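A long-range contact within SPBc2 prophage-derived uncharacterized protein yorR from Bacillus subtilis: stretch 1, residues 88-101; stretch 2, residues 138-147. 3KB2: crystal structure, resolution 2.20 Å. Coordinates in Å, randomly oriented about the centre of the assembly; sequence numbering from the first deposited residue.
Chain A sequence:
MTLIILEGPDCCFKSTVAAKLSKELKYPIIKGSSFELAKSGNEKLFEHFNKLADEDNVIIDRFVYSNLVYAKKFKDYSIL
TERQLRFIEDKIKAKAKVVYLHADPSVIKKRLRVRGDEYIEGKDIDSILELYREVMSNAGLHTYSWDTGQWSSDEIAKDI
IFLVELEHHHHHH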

# COMPACT_ATOMS: atom_id res chain seq x y z
N ILE A 88 -11.14 6.53 -24.58
CA ILE A 88 -11.13 7.69 -23.69
C ILE A 88 -10.20 8.80 -24.16
O ILE A 88 -10.52 9.98 -24.05
CB ILE A 88 -10.74 7.28 -22.26
CG1 ILE A 88 -11.83 6.38 -21.68
CG2 ILE A 88 -10.56 8.51 -21.39
CD1 ILE A 88 -11.41 5.72 -20.39
N GLU A 89 -9.05 8.41 -24.70
CA GLU A 89 -8.08 9.38 -25.20
C GLU A 89 -8.66 10.17 -26.38
O GLU A 89 -8.59 11.40 -26.41
CB GLU A 89 -6.80 8.67 -25.63
CG GLU A 89 -6.13 7.91 -24.50
CD GLU A 89 -4.85 7.24 -24.94
OE1 GLU A 89 -4.91 6.48 -25.93
OE2 GLU A 89 -3.80 7.47 -24.30
N ASP A 90 -9.22 9.46 -27.34
CA ASP A 90 -9.80 10.12 -28.50
C ASP A 90 -10.92 11.06 -28.06
O ASP A 90 -11.11 12.14 -28.61
CB ASP A 90 -10.35 9.07 -29.48
CG ASP A 90 -11.09 9.70 -30.64
OD1 ASP A 90 -10.44 10.32 -31.51
OD2 ASP A 90 -12.33 9.58 -30.69
N LYS A 91 -11.65 10.64 -27.04
CA LYS A 91 -12.75 11.44 -26.54
C LYS A 91 -12.37 12.78 -25.88
O LYS A 91 -13.18 13.72 -25.87
CB LYS A 91 -13.57 10.58 -25.58
CG LYS A 91 -14.79 11.27 -25.01
CD LYS A 91 -15.66 10.29 -24.26
CE LYS A 91 -16.84 11.02 -23.66
NZ LYS A 91 -17.91 10.13 -23.16
N ILE A 92 -11.15 12.90 -25.36
CA ILE A 92 -10.73 14.13 -24.69
C ILE A 92 -9.45 14.74 -25.25
O ILE A 92 -8.88 15.65 -24.65
CB ILE A 92 -10.49 13.87 -23.19
CG1 ILE A 92 -9.20 13.06 -23.01
CG2 ILE A 92 -11.69 13.11 -22.60
CD1 ILE A 92 -8.86 12.73 -21.58
N LYS A 93 -8.99 14.23 -26.39
CA LYS A 93 -7.76 14.71 -27.00
C LYS A 93 -7.80 16.20 -27.35
O LYS A 93 -6.77 16.86 -27.34
CB LYS A 93 -7.46 13.89 -28.27
CG LYS A 93 -8.46 14.08 -29.41
CD LYS A 93 -8.39 12.95 -30.44
CE LYS A 93 -9.28 13.24 -31.65
NZ LYS A 93 -10.64 13.69 -31.25
N ALA A 94 -8.98 16.72 -27.64
CA ALA A 94 -9.12 18.12 -28.02
C ALA A 94 -9.36 19.08 -26.86
O ALA A 94 -9.66 20.25 -27.07
CB ALA A 94 -10.25 18.27 -29.02
N LYS A 95 -9.21 18.60 -25.64
CA LYS A 95 -9.47 19.46 -24.51
C LYS A 95 -8.61 19.05 -23.35
O LYS A 95 -8.58 19.72 -22.32
CB LYS A 95 -10.92 19.32 -24.10
CG LYS A 95 -11.31 17.89 -23.79
CD LYS A 95 -12.63 17.81 -23.05
CE LYS A 95 -13.16 16.39 -22.99
NZ LYS A 95 -14.41 16.31 -22.18
N ALA A 96 -7.89 17.95 -23.50
CA ALA A 96 -7.09 17.46 -22.41
C ALA A 96 -5.66 17.94 -22.40
O ALA A 96 -5.04 18.17 -23.44
CB ALA A 96 -7.13 15.94 -22.40
N LYS A 97 -5.16 18.12 -21.18
CA LYS A 97 -3.78 18.52 -20.93
C LYS A 97 -3.33 17.46 -19.93
O LYS A 97 -3.76 17.46 -18.78
CB LYS A 97 -3.71 19.91 -20.29
CG LYS A 97 -3.26 21.02 -21.24
CD LYS A 97 -4.16 21.13 -22.46
CE LYS A 97 -3.84 22.38 -23.29
NZ LYS A 97 -2.44 22.40 -23.79
N VAL A 98 -2.48 16.54 -20.40
CA VAL A 98 -1.99 15.46 -19.56
C VAL A 98 -0.68 15.81 -18.88
O VAL A 98 0.34 15.98 -19.54
CB VAL A 98 -1.78 14.16 -20.36
CG1 VAL A 98 -1.36 13.04 -19.43
CG2 VAL A 98 -3.06 13.80 -21.08
N VAL A 99 -0.71 15.90 -17.56
CA VAL A 99 0.49 16.24 -16.81
C VAL A 99 1.07 15.04 -16.09
O VAL A 99 0.35 14.28 -15.44
CB VAL A 99 0.19 17.34 -15.79
CG1 VAL A 99 1.46 17.72 -15.05
CG2 VAL A 99 -0.40 18.52 -16.48
N TYR A 100 2.38 14.86 -16.22
CA TYR A 100 3.08 13.76 -15.57
C TYR A 100 4.08 14.36 -14.59
O TYR A 100 5.08 14.96 -14.99
CB TYR A 100 3.80 12.90 -16.63
CG TYR A 100 4.75 11.84 -16.09
CD1 TYR A 100 4.47 11.14 -14.91
CD2 TYR A 100 5.94 11.53 -16.77
CE1 TYR A 100 5.34 10.16 -14.42
CE2 TYR A 100 6.82 10.54 -16.27
CZ TYR A 100 6.51 9.87 -15.10
OH TYR A 100 7.37 8.91 -14.60
N LEU A 101 3.81 14.21 -13.31
CA LEU A 101 4.71 14.74 -12.31
C LEU A 101 5.52 13.60 -11.73
O LEU A 101 4.95 12.61 -11.26
CB LEU A 101 3.93 15.45 -11.21
CG LEU A 101 3.05 16.62 -11.65
CD1 LEU A 101 2.47 17.31 -10.42
CD2 LEU A 101 3.87 17.61 -12.46
N ASN A 138 4.08 5.69 -23.37
CA ASN A 138 3.16 5.02 -24.27
C ASN A 138 1.78 5.65 -24.36
O ASN A 138 0.88 5.10 -25.00
CB ASN A 138 3.03 3.56 -23.87
CG ASN A 138 4.08 2.72 -24.50
OD1 ASN A 138 3.92 2.23 -25.62
ND2 ASN A 138 5.20 2.56 -23.80
N ALA A 139 1.63 6.81 -23.74
CA ALA A 139 0.37 7.53 -23.76
C ALA A 139 0.00 7.90 -25.19
O ALA A 139 0.86 8.30 -25.98
CB ALA A 139 0.47 8.79 -22.92
N GLY A 140 -1.28 7.75 -25.52
CA GLY A 140 -1.75 8.09 -26.85
C GLY A 140 -2.03 9.57 -26.97
O GLY A 140 -2.46 10.06 -28.01
N LEU A 141 -1.78 10.30 -25.88
CA LEU A 141 -1.99 11.74 -25.85
C LEU A 141 -0.67 12.41 -25.51
O LEU A 141 0.17 11.83 -24.82
CB LEU A 141 -3.02 12.11 -24.78
CG LEU A 141 -4.49 11.87 -25.11
CD1 LEU A 141 -5.35 11.96 -23.86
CD2 LEU A 141 -4.93 12.89 -26.14
N HIS A 142 -0.49 13.63 -26.01
CA HIS A 142 0.71 14.40 -25.74
C HIS A 142 0.71 14.61 -24.23
O HIS A 142 -0.35 14.80 -23.64
CB HIS A 142 0.63 15.76 -26.46
CG HIS A 142 1.87 16.58 -26.36
ND1 HIS A 142 2.28 17.18 -25.19
CD2 HIS A 142 2.81 16.90 -27.29
CE1 HIS A 142 3.41 17.83 -25.40
NE2 HIS A 142 3.75 17.68 -26.67
N THR A 143 1.89 14.59 -23.61
CA THR A 143 1.99 14.77 -22.17
C THR A 143 3.10 15.75 -21.79
O THR A 143 4.06 15.92 -22.53
CB THR A 143 2.25 13.41 -21.47
OG1 THR A 143 3.52 12.90 -21.87
CG2 THR A 143 1.18 12.40 -21.87
N TYR A 144 2.94 16.42 -20.65
CA TYR A 144 3.94 17.37 -20.18
C TYR A 144 4.44 16.84 -18.84
O TYR A 144 3.64 16.53 -17.96
CB TYR A 144 3.35 18.77 -19.98
CG TYR A 144 2.53 19.28 -21.13
CD1 TYR A 144 1.18 18.95 -21.23
CD2 TYR A 144 3.09 20.11 -22.10
CE1 TYR A 144 0.40 19.44 -22.26
CE2 TYR A 144 2.31 20.61 -23.14
CZ TYR A 144 0.96 20.27 -23.21
OH TYR A 144 0.16 20.76 -24.22
N SER A 145 5.75 16.77 -18.69
CA SER A 145 6.36 16.26 -17.48
C SER A 145 7.16 17.32 -16.73
O SER A 145 7.74 18.23 -17.32
CB SER A 145 7.28 15.09 -17.82
OG SER A 145 8.42 15.55 -18.53
N TRP A 146 7.19 17.16 -15.41
CA TRP A 146 7.90 18.05 -14.51
C TRP A 146 8.58 17.23 -13.42
O TRP A 146 7.94 16.40 -12.76
CB TRP A 146 6.93 19.04 -13.88
CG TRP A 146 6.67 20.27 -14.71
CD1 TRP A 146 7.42 21.40 -14.75
CD2 TRP A 146 5.59 20.47 -15.64
NE1 TRP A 146 6.88 22.30 -15.64
CE2 TRP A 146 5.76 21.75 -16.20
CE3 TRP A 146 4.50 19.68 -16.05
CZ2 TRP A 146 4.88 22.27 -17.16
CZ3 TRP A 146 3.62 20.21 -17.00
CH2 TRP A 146 3.82 21.48 -17.54
N ASP A 147 9.88 17.45 -13.24
CA ASP A 147 10.66 16.76 -12.22
C ASP A 147 10.44 17.55 -10.93
O ASP A 147 11.05 18.60 -10.74
CB ASP A 147 12.14 16.77 -12.61
CG ASP A 147 13.04 16.06 -11.60
OD1 ASP A 147 14.27 16.08 -11.81
OD2 ASP A 147 12.53 15.49 -10.61
O HOH W 1 -2.07 16.79 -23.19

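Two parallel strands, 96-101 and the one ending at Asp-147, set the frame here, and the side chains are fitted to it. The ladder alternates across the pair: Tyr-144 N donates to Val-98 O (2.9 Å), Tyr-100 N to Tyr-144 O (2.7 Å), and Trp-146 N to Tyr-100 O (3.1 Å). Both backbone polar groups of Tyr-144 are thus spent on the neighbouring strand, and a CA-H...O contact from Ser-145 CA to Tyr-100 O (3.1 Å) accompanies the closest pairing of the ladder.

The register sends Val-99, Leu-101, Tyr-144 and Trp-146 to one face of the sheet. Val-99, in the t rotamer, places CG1 3.8 Å from Trp-146 CE3, while Leu-101, at m,t, brings CD2 to 3.7 Å from Trp-146 CB. The indole, with chi1 at -86° and chi2 at -84°, therefore meets two successive side chains of its own face, packing diagonally on Val-99 as well as on its direct partner. Tyr-144 takes m with chi2 at 85°, and in this conformation its hydroxyl receives a weak hydrogen bond from Lys-97, NZ to OH 3.1 Å; the lysine starts sideways, and its chi1 of -105° lies between wells, but its end comes nearer to the partner strand.

Val-98, Tyr-100, Thr-143 and Ser-145 occupy the other face. Val-98 in t and Thr-143 in p bring Val-98 CG1 to 3.6 Å from Thr-143 CG2. Beside them, Tyr-100 leads its ring end away from the partner strand, yet its CD2 still lies 3.9 Å from Ser-145 CB: a small side chain sits next to the base of a large one.

Before the ladder, Leu-141 is the main apolar plug. It points toward the first stretch in m,t and has more area covered by the opposing stretch than any other residue here. Its CD1 is 4.1 Å from Ile-92 CG1 and 4.0 Å from Val-98 CG2, joining helix and strand, while its CD2 lies 3.5 Å from Lys-93 CB. Lys-93 contributes aliphatic surface; its end leads away, where Lys-93 NZ donates to Asp-90 O (3.1 Å) and forms a salt bridge with Asp-90 OD1 (3.4 Å).

Glu-89, at m,t with chi3 of -54°, reaches from the helix to accept Gly-140 N at OE2 (2.8 Å). Gly-140 suits this site because an ideal CB would fall 2.4 Å from Glu-89 OE1, a clash. One water links the two stretches near the start of strand 96-101, accepting from Val-98 N (2.8 Å) and donating to His-142 O (2.7 Å) and Ala-96 O (3.3 Å).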